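Long-range contacts in ORF14 (Streptomyces clavuligerus, PDB 2WPX), which binds acetyl-CoA and is probably an acyltransferase of the clavulanic acid biosynthesis pathway, with two GNAT-type regions in tandem: residues W160-R165 against V299-T304; H166-D171 against L284-L289. All blocks are in the same frame, centred on the assembly; numbering follows the deposited sequence.

Contact 1: W160-R165 against V299-T304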
ATOM      1  N   TRP A 160      10.420   5.516   6.907  1.00 15.17           N
ATOM      2  CA  TRP A 160      11.227   4.324   7.072  1.00 15.56           C
ATOM      3  C   TRP A 160      11.840   4.260   8.451  1.00 16.15           C
ATOM      4  O   TRP A 160      12.254   5.260   9.012  1.00 15.85           O
ATOM      5  CB  TRP A 160      12.361   4.213   6.011  1.00 16.29           C
ATOM      6  CG  TRP A 160      11.854   3.817   4.614  1.00 16.11           C
ATOM      7  CD1 TRP A 160      11.560   4.669   3.602  1.00 16.03           C
ATOM      8  CD2 TRP A 160      11.555   2.495   4.127  1.00 14.99           C
ATOM      9  NE1 TRP A 160      11.096   3.979   2.518  1.00 16.39           N
ATOM     10  CE2 TRP A 160      11.099   2.638   2.800  1.00 16.48           C
ATOM     11  CE3 TRP A 160      11.656   1.205   4.672  1.00 13.13           C
ATOM     12  CZ2 TRP A 160      10.744   1.548   2.009  1.00 12.44           C
ATOM     13  CZ3 TRP A 160      11.294   0.142   3.913  1.00 11.15           C
ATOM     14  CH2 TRP A 160      10.867   0.308   2.572  1.00 12.45           C
ATOM     15  N   LEU A 161      11.843   3.056   8.998  1.00 16.46           N
ATOM     16  CA  LEU A 161      12.584   2.749  10.194  1.00 16.38           C
ATOM     17  C   LEU A 161      13.625   1.703   9.850  1.00 17.52           C
ATOM     18  O   LEU A 161      13.311   0.638   9.324  1.00 17.60           O
ATOM     19  CB  LEU A 161      11.657   2.199  11.253  1.00 15.46           C
ATOM     20  CG  LEU A 161      12.341   1.573  12.497  1.00 15.44           C
ATOM     21  CD1 LEU A 161      13.187   2.589  13.306  1.00 13.00           C
ATOM     22  CD2 LEU A 161      11.301   0.845  13.377  1.00 12.89           C
ATOM     23  N   ASP A 162      14.869   2.025  10.148  1.00 18.56           N
ATOM     24  CA  ASP A 162      15.957   1.140   9.938  1.00 20.42           C
ATOM     25  C   ASP A 162      16.514   0.761  11.297  1.00 21.11           C
ATOM     26  O   ASP A 162      17.236   1.529  11.943  1.00 22.81           O
ATOM     27  CB  ASP A 162      16.999   1.875   9.132  1.00 22.03           C
ATOM     28  CG  ASP A 162      18.247   1.090   8.912  1.00 24.54           C
ATOM     29  OD1 ASP A 162      18.545   0.096   9.619  1.00 27.81           O
ATOM     30  OD2 ASP A 162      18.973   1.512   8.002  1.00 27.82           O
ATOM     31  N   LEU A 163      16.194  -0.452  11.704  1.00 23.50           N
ATOM     32  CA  LEU A 163      16.605  -0.982  12.972  1.00 23.63           C
ATOM     33  C   LEU A 163      18.127  -1.029  13.182  1.00 24.81           C
ATOM     34  O   LEU A 163      18.557  -1.134  14.318  1.00 24.32           O
ATOM     35  CB  LEU A 163      16.003  -2.369  13.167  1.00 22.77           C
ATOM     36  CG  LEU A 163      14.563  -2.457  13.683  1.00 22.40           C
ATOM     37  CD1 LEU A 163      13.718  -1.432  13.045  1.00 25.19           C
ATOM     38  CD2 LEU A 163      14.052  -3.857  13.325  1.00 23.76           C
ATOM     39  N   ASP A 164      18.926  -0.999  12.117  1.00 26.02           N
ATOM     40  CA  ASP A 164      20.386  -0.890  12.275  1.00 28.82           C
ATOM     41  C   ASP A 164      20.820   0.530  12.598  1.00 28.80           C
ATOM     42  O   ASP A 164      21.970   0.778  12.925  1.00 29.84           O
ATOM     43  CB  ASP A 164      21.148  -1.280  11.001  1.00 30.66           C
ATOM     44  CG  ASP A 164      21.210  -2.769  10.778  1.00 33.60           C
ATOM     45  OD1 ASP A 164      21.381  -3.153   9.588  1.00 37.83           O
ATOM     46  OD2 ASP A 164      21.054  -3.543  11.755  1.00 34.07           O
ATOM     47  N   ARG A 165      19.915   1.478  12.444  1.00 29.10           N
ATOM     48  CA  ARG A 165      20.225   2.863  12.783  1.00 29.60           C
ATOM     49  C   ARG A 165      19.608   3.206  14.140  1.00 28.30           C
ATOM     50  O   ARG A 165      20.166   3.960  14.897  1.00 28.36           O
ATOM     51  CB  ARG A 165      19.678   3.787  11.711  1.00 30.19           C
ATOM     52  CG  ARG A 165      20.036   5.218  11.886  1.00 34.37           C
ATOM     53  CD  ARG A 165      18.813   6.094  11.663  1.00 40.67           C
ATOM     54  NE  ARG A 165      18.562   6.432  10.257  1.00 43.75           N
ATOM     55  CZ  ARG A 165      19.080   7.503   9.646  1.00 48.71           C
ATOM     56  NH1 ARG A 165      19.903   8.325  10.296  1.00 47.28           N
ATOM     57  NH2 ARG A 165      18.790   7.753   8.370  1.00 52.29           N
ATOM     58  N   VAL A 299      14.367  -9.081   9.819  1.00 24.21           N
ATOM     59  CA  VAL A 299      13.734  -7.804   9.540  1.00 21.72           C
ATOM     60  C   VAL A 299      14.505  -6.627  10.137  1.00 23.12           C
ATOM     61  O   VAL A 299      14.943  -6.632  11.284  1.00 24.63           O
ATOM     62  CB  VAL A 299      12.245  -7.763  10.001  1.00 20.11           C
ATOM     63  CG1 VAL A 299      11.770  -6.373   9.945  1.00 18.34           C
ATOM     64  CG2 VAL A 299      11.387  -8.634   9.113  1.00 17.71           C
ATOM     65  N   ARG A 300      14.698  -5.605   9.319  1.00 23.28           N
ATOM     66  CA  ARG A 300      15.690  -4.596   9.629  1.00 24.18           C
ATOM     67  C   ARG A 300      15.086  -3.303   9.147  1.00 21.68           C
ATOM     68  O   ARG A 300      15.329  -2.221   9.745  1.00 22.01           O
ATOM     69  CB  ARG A 300      16.962  -4.919   8.853  1.00 26.72           C
ATOM     70  CG  ARG A 300      18.203  -5.366   9.617  1.00 35.33           C
ATOM     71  CD  ARG A 300      18.019  -6.177  10.894  1.00 41.68           C
ATOM     72  NE  ARG A 300      18.905  -5.628  11.921  1.00 49.77           N
ATOM     73  CZ  ARG A 300      18.513  -5.308  13.160  1.00 54.05           C
ATOM     74  NH1 ARG A 300      17.261  -5.558  13.558  1.00 51.66           N
ATOM     75  NH2 ARG A 300      19.379  -4.771  14.019  1.00 57.80           N
ATOM     76  N   LEU A 301      14.303  -3.404   8.054  1.00 17.73           N
ATOM     77  CA  LEU A 301      13.720  -2.196   7.429  1.00 15.95           C
ATOM     78  C   LEU A 301      12.219  -2.223   7.379  1.00 14.64           C
ATOM     79  O   LEU A 301      11.602  -3.142   6.788  1.00 15.56           O
ATOM     80  CB  LEU A 301      14.274  -1.955   6.014  1.00 15.96           C
ATOM     81  CG  LEU A 301      15.797  -1.815   5.834  1.00 16.93           C
ATOM     82  CD1 LEU A 301      16.198  -1.973   4.328  1.00 15.59           C
ATOM     83  CD2 LEU A 301      16.227  -0.466   6.313  1.00 18.03           C
ATOM     84  N   VAL A 302      11.594  -1.223   7.994  1.00 14.76           N
ATOM     85  CA  VAL A 302      10.163  -1.258   8.155  1.00 13.50           C
ATOM     86  C   VAL A 302       9.606   0.015   7.570  1.00 15.58           C
ATOM     87  O   VAL A 302      10.099   1.108   7.831  1.00 17.94           O
ATOM     88  CB  VAL A 302       9.782  -1.401   9.636  1.00 14.89           C
ATOM     89  CG1 VAL A 302       8.251  -1.469   9.792  1.00 13.38           C
ATOM     90  CG2 VAL A 302      10.443  -2.613  10.221  1.00 11.54           C
ATOM     91  N   GLU A 303       8.629  -0.105   6.698  1.00 13.52           N
ATOM     92  CA  GLU A 303       8.043   1.081   6.119  1.00 12.68           C
ATOM     93  C   GLU A 303       6.595   1.249   6.611  1.00 13.70           C
ATOM     94  O   GLU A 303       5.918   0.265   7.007  1.00 14.10           O
ATOM     95  CB  GLU A 303       8.079   1.006   4.582  1.00 13.45           C
ATOM     96  CG  GLU A 303       7.011   0.104   3.998  1.00 14.13           C
ATOM     97  CD  GLU A 303       7.100   0.007   2.463  1.00 19.26           C
ATOM     98  OE1 GLU A 303       6.720   0.969   1.777  1.00 15.76           O
ATOM     99  OE2 GLU A 303       7.553  -1.038   1.960  1.00 17.23           O
ATOM    100  N   THR A 304       6.126   2.494   6.575  1.00 13.74           N
ATOM    101  CA  THR A 304       4.754   2.788   6.880  1.00 14.79           C
ATOM    102  C   THR A 304       4.348   4.108   6.184  1.00 15.29           C
ATOM    103  O   THR A 304       5.224   4.782   5.597  1.00 15.17           O
ATOM    104  CB  THR A 304       4.569   2.918   8.429  1.00 15.54           C
ATOM    105  OG1 THR A 304       3.191   2.709   8.791  1.00 14.23           O
ATOM    106  CG2 THR A 304       5.090   4.284   8.934  1.00 12.44           C
TER
HETATM  107  O   HOH W   1      18.059  -3.170  16.116  1.00 42.08           O
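Leu161 and Val302 form the hydrogen-bonded pair of an antiparallel strand contact in this tandem GNAT protein. It joins strand 149-162 of the first GNAT range to strand 301-307 of the second. Leu161 N donates to Val302 O, and Val302 N donates to Leu161 O, each at 2.9 Å. Past the strand end, Leu163 N donates to Arg300 O at 2.8 Å.

Side chains meet on both faces. Glu303 CB sits over the Trp160 six-membered ring, 3.4 Å from its centroid, in a CH-pi contact. With Glu303 CG between backbone N and carbonyl carbon (chi1 77°), the chain runs beside Trp160, and OE2 lies 3.6 Å from Trp160 CH2. Glu303 OE1 is hydrogen-bonded to His158 NE2. On the same face, Leu301 methyl CD2 lies against the Asp162 carboxylate carbon CG. On the other, Leu161 and Val302 meet through CB.

Asp162 OD1 accepts from Asp164 N in an Asx turn. The Asp164 and Arg300 side chains cross at about a right angle, their flat groups 72° apart. Asp164 OD2 takes two weak salt-bridge bonds, from Arg300 NE (3.0 Å) and Arg300 NH2. Leu163 CB lies over one guanidinium face, 3.5 Å from Arg300 NH1. One water accepts from Arg300 NH2 and donates to Leu163 O.

Contact 2: H166-D171 against L284-L289; sequences HDPLAD and LKLANL
Pro168 and Leu169 press against Leu286 and Leu289, which lie three residues apart on helix 280-295. The side chains meet through carbon atoms, and no hydrogen bond crosses between the segments.

The Leu289 methyl CD2 is the first bump. It enters the notch between the proline ring and the Leu169 side chain, 3.6 Å from Pro168 CG and 3.9 Å from Leu169 CD1. Leu289 CB points toward the loop, and CG, anti to the backbone N (chi1 -177°), comes within 4.0 Å of Leu169 CD1. The Leu289 side chain crosses that of Pro168 at about a right angle.

The second bump is Leu286 CD2. It lies 3.8 Å from Pro168 CB and 3.9 Å from Leu169 CG, and it also meets the backbone at Pro168 O.

Helix 280-295 follows strand 263-271 in the second GNAT range. The other partner is the loop that leaves strand 149-162 of the N-acetyltransferase range, so the packing joins parts of both GNAT ranges.

Leu169 is the bump on the loop side. Its forked end lies between the two helix leucines, with CD1 against Leu289 and CD2 against the helix backbone, 3.6 Å from Leu286 O. The Leu169 and Leu286 side chains slide past each other in opposite directions.

A type I turn from Asp167 to Ala170 shapes the loop. Asp167 OD2 accepts from Leu169 N at 2.7 Å in an Asx turn, the donor lying above the carboxylate plane.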
ATOM      1  N   HIS A 166      18.444   2.655  14.451  1.00 26.85           N
ATOM      2  CA  HIS A 166      17.790   3.039  15.702  1.00 25.39           C
ATOM      3  C   HIS A 166      16.981   1.864  16.211  1.00 23.12           C
ATOM      4  O   HIS A 166      16.194   1.312  15.488  1.00 21.89           O
ATOM      5  CB  HIS A 166      16.877   4.256  15.527  1.00 24.82           C
ATOM      6  CG  HIS A 166      16.012   4.521  16.732  1.00 27.29           C
ATOM      7  ND1 HIS A 166      16.535   4.858  17.966  1.00 27.85           N
ATOM      8  CD2 HIS A 166      14.668   4.443  16.907  1.00 24.76           C
ATOM      9  CE1 HIS A 166      15.554   4.999  18.839  1.00 25.71           C
ATOM     10  NE2 HIS A 166      14.411   4.751  18.220  1.00 24.99           N
ATOM     11  N   ASP A 167      17.197   1.452  17.445  1.00 22.27           N
ATOM     12  CA  ASP A 167      16.410   0.325  17.968  1.00 21.94           C
ATOM     13  C   ASP A 167      15.248   0.759  18.869  1.00 20.36           C
ATOM     14  O   ASP A 167      15.460   1.074  20.011  1.00 20.80           O
ATOM     15  CB  ASP A 167      17.338  -0.649  18.701  1.00 22.19           C
ATOM     16  CG  ASP A 167      16.578  -1.774  19.374  1.00 23.02           C
ATOM     17  OD1 ASP A 167      17.235  -2.409  20.220  1.00 26.26           O
ATOM     18  OD2 ASP A 167      15.352  -1.991  19.109  1.00 15.89           O
ATOM     19  N   PRO A 168      14.008   0.788  18.356  1.00 19.45           N
ATOM     20  CA  PRO A 168      12.986   1.315  19.266  1.00 19.46           C
ATOM     21  C   PRO A 168      12.727   0.400  20.460  1.00 19.67           C
ATOM     22  O   PRO A 168      12.016   0.766  21.406  1.00 20.05           O
ATOM     23  CB  PRO A 168      11.739   1.395  18.395  1.00 18.63           C
ATOM     24  CG  PRO A 168      11.959   0.419  17.322  1.00 19.23           C
ATOM     25  CD  PRO A 168      13.443   0.290  17.101  1.00 18.96           C
ATOM     26  N   LEU A 169      13.266  -0.802  20.432  1.00 19.32           N
ATOM     27  CA  LEU A 169      12.907  -1.690  21.511  1.00 19.99           C
ATOM     28  C   LEU A 169      14.099  -1.784  22.488  1.00 20.72           C
ATOM     29  O   LEU A 169      14.140  -2.635  23.339  1.00 19.28           O
ATOM     30  CB  LEU A 169      12.450  -3.044  20.949  1.00 19.85           C
ATOM     31  CG  LEU A 169      11.026  -3.176  20.374  1.00 17.95           C
ATOM     32  CD1 LEU A 169      10.963  -4.339  19.355  1.00 20.25           C
ATOM     33  CD2 LEU A 169      10.088  -3.489  21.514  1.00 17.44           C
ATOM     34  N   ALA A 170      15.066  -0.876  22.360  1.00 21.44           N
ATOM     35  CA  ALA A 170      16.230  -0.946  23.274  1.00 23.57           C
ATOM     36  C   ALA A 170      15.813  -0.813  24.755  1.00 24.33           C
ATOM     37  O   ALA A 170      16.479  -1.370  25.582  1.00 24.72           O
ATOM     38  CB  ALA A 170      17.328   0.103  22.928  1.00 23.13           C
ATOM     39  N   ASP A 171      14.731  -0.084  25.075  1.00 24.87           N
ATOM     40  CA  ASP A 171      14.209  -0.033  26.469  1.00 26.50           C
ATOM     41  C   ASP A 171      12.956  -0.882  26.627  1.00 25.84           C
ATOM     42  O   ASP A 171      12.025  -0.467  27.307  1.00 27.23           O
ATOM     43  CB  ASP A 171      13.879   1.408  26.915  1.00 27.07           C
ATOM     44  CG  ASP A 171      15.117   2.294  26.941  1.00 31.40           C
ATOM     45  OD1 ASP A 171      16.152   1.815  27.482  1.00 33.35           O
ATOM     46  OD2 ASP A 171      15.072   3.438  26.403  1.00 32.66           O
ATOM     47  N   LEU A 284       1.031  -0.469  21.415  1.00 15.74           N
ATOM     48  CA  LEU A 284       0.680  -1.345  20.325  1.00 14.81           C
ATOM     49  C   LEU A 284       1.820  -1.509  19.257  1.00 14.88           C
ATOM     50  O   LEU A 284       2.171  -2.623  18.901  1.00 14.57           O
ATOM     51  CB  LEU A 284      -0.660  -0.898  19.715  1.00 14.31           C
ATOM     52  CG  LEU A 284      -1.892  -1.292  20.540  1.00 15.64           C
ATOM     53  CD1 LEU A 284      -3.146  -0.757  19.877  1.00 15.91           C
ATOM     54  CD2 LEU A 284      -2.036  -2.827  20.754  1.00 12.39           C
ATOM     55  N   LYS A 285       2.419  -0.426  18.780  1.00 15.95           N
ATOM     56  CA  LYS A 285       3.477  -0.585  17.761  1.00 16.87           C
ATOM     57  C   LYS A 285       4.688  -1.317  18.273  1.00 16.39           C
ATOM     58  O   LYS A 285       5.264  -2.150  17.552  1.00 15.55           O
ATOM     59  CB  LYS A 285       3.918   0.744  17.149  1.00 18.14           C
ATOM     60  CG  LYS A 285       2.865   1.389  16.336  1.00 18.81           C
ATOM     61  CD  LYS A 285       3.347   2.776  16.015  1.00 24.05           C
ATOM     62  CE  LYS A 285       2.930   3.187  14.615  1.00 26.55           C
ATOM     63  NZ  LYS A 285       1.587   3.702  14.787  1.00 26.31           N
ATOM     64  N   LEU A 286       5.062  -1.029  19.527  1.00 17.35           N
ATOM     65  CA  LEU A 286       6.244  -1.639  20.101  1.00 17.56           C
ATOM     66  C   LEU A 286       5.978  -3.084  20.431  1.00 17.19           C
ATOM     67  O   LEU A 286       6.835  -3.930  20.160  1.00 17.92           O
ATOM     68  CB  LEU A 286       6.721  -0.903  21.329  1.00 19.26           C
ATOM     69  CG  LEU A 286       7.477   0.363  20.972  1.00 19.08           C
ATOM     70  CD1 LEU A 286       7.601   1.120  22.260  1.00 18.44           C
ATOM     71  CD2 LEU A 286       8.859   0.044  20.412  1.00 13.04           C
ATOM     72  N   ALA A 287       4.808  -3.393  20.994  1.00 15.97           N
ATOM     73  CA  ALA A 287       4.502  -4.805  21.263  1.00 15.82           C
ATOM     74  C   ALA A 287       4.392  -5.580  19.949  1.00 14.91           C
ATOM     75  O   ALA A 287       4.902  -6.686  19.856  1.00 15.61           O
ATOM     76  CB  ALA A 287       3.160  -4.962  22.111  1.00 14.97           C
ATOM     77  N   ASN A 288       3.716  -5.018  18.942  1.00 14.46           N
ATOM     78  CA  ASN A 288       3.623  -5.716  17.640  1.00 15.36           C
ATOM     79  C   ASN A 288       4.978  -5.876  16.933  1.00 15.70           C
ATOM     80  O   ASN A 288       5.213  -6.879  16.278  1.00 16.25           O
ATOM     81  CB  ASN A 288       2.652  -5.028  16.687  1.00 14.84           C
ATOM     82  CG  ASN A 288       1.948  -6.024  15.740  1.00 16.65           C
ATOM     83  OD1 ASN A 288       1.732  -5.722  14.554  1.00 20.26           O
ATOM     84  ND2 ASN A 288       1.585  -7.208  16.262  1.00 10.39           N
ATOM     85  N   LEU A 289       5.851  -4.880  17.043  1.00 15.43           N
ATOM     86  CA  LEU A 289       7.165  -5.013  16.442  1.00 16.17           C
ATOM     87  C   LEU A 289       7.926  -6.149  17.133  1.00 16.34           C
ATOM     88  O   LEU A 289       8.561  -6.975  16.503  1.00 17.07           O
ATOM     89  CB  LEU A 289       7.947  -3.706  16.493  1.00 16.89           C
ATOM     90  CG  LEU A 289       9.341  -3.717  15.803  1.00 18.84           C
ATOM     91  CD1 LEU A 289       9.180  -3.907  14.340  1.00 17.92           C
ATOM     92  CD2 LEU A 289      10.191  -2.460  16.077  1.00 15.53           C
TER

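Segment 166-171 directly continues 160-165, while 284-289 precedes 299-304 by a short span. The centres of contacts 1 and 2 are 11 Å apart, and contact 2 is nested inside the loop that contact 1 closes. The two touch directly at Leu161. Its CD1 lies 3.9 Å from His166 O, and its CD2 lies 4.0 Å from Pro168 CG. In the second segments, helix 280-295 leads on to strand 301-307, and its Leu293 packs on Leu163 and Val299. Neither contact lies at the acetyl-CoA pocket, whose residues fall between 90 and 145.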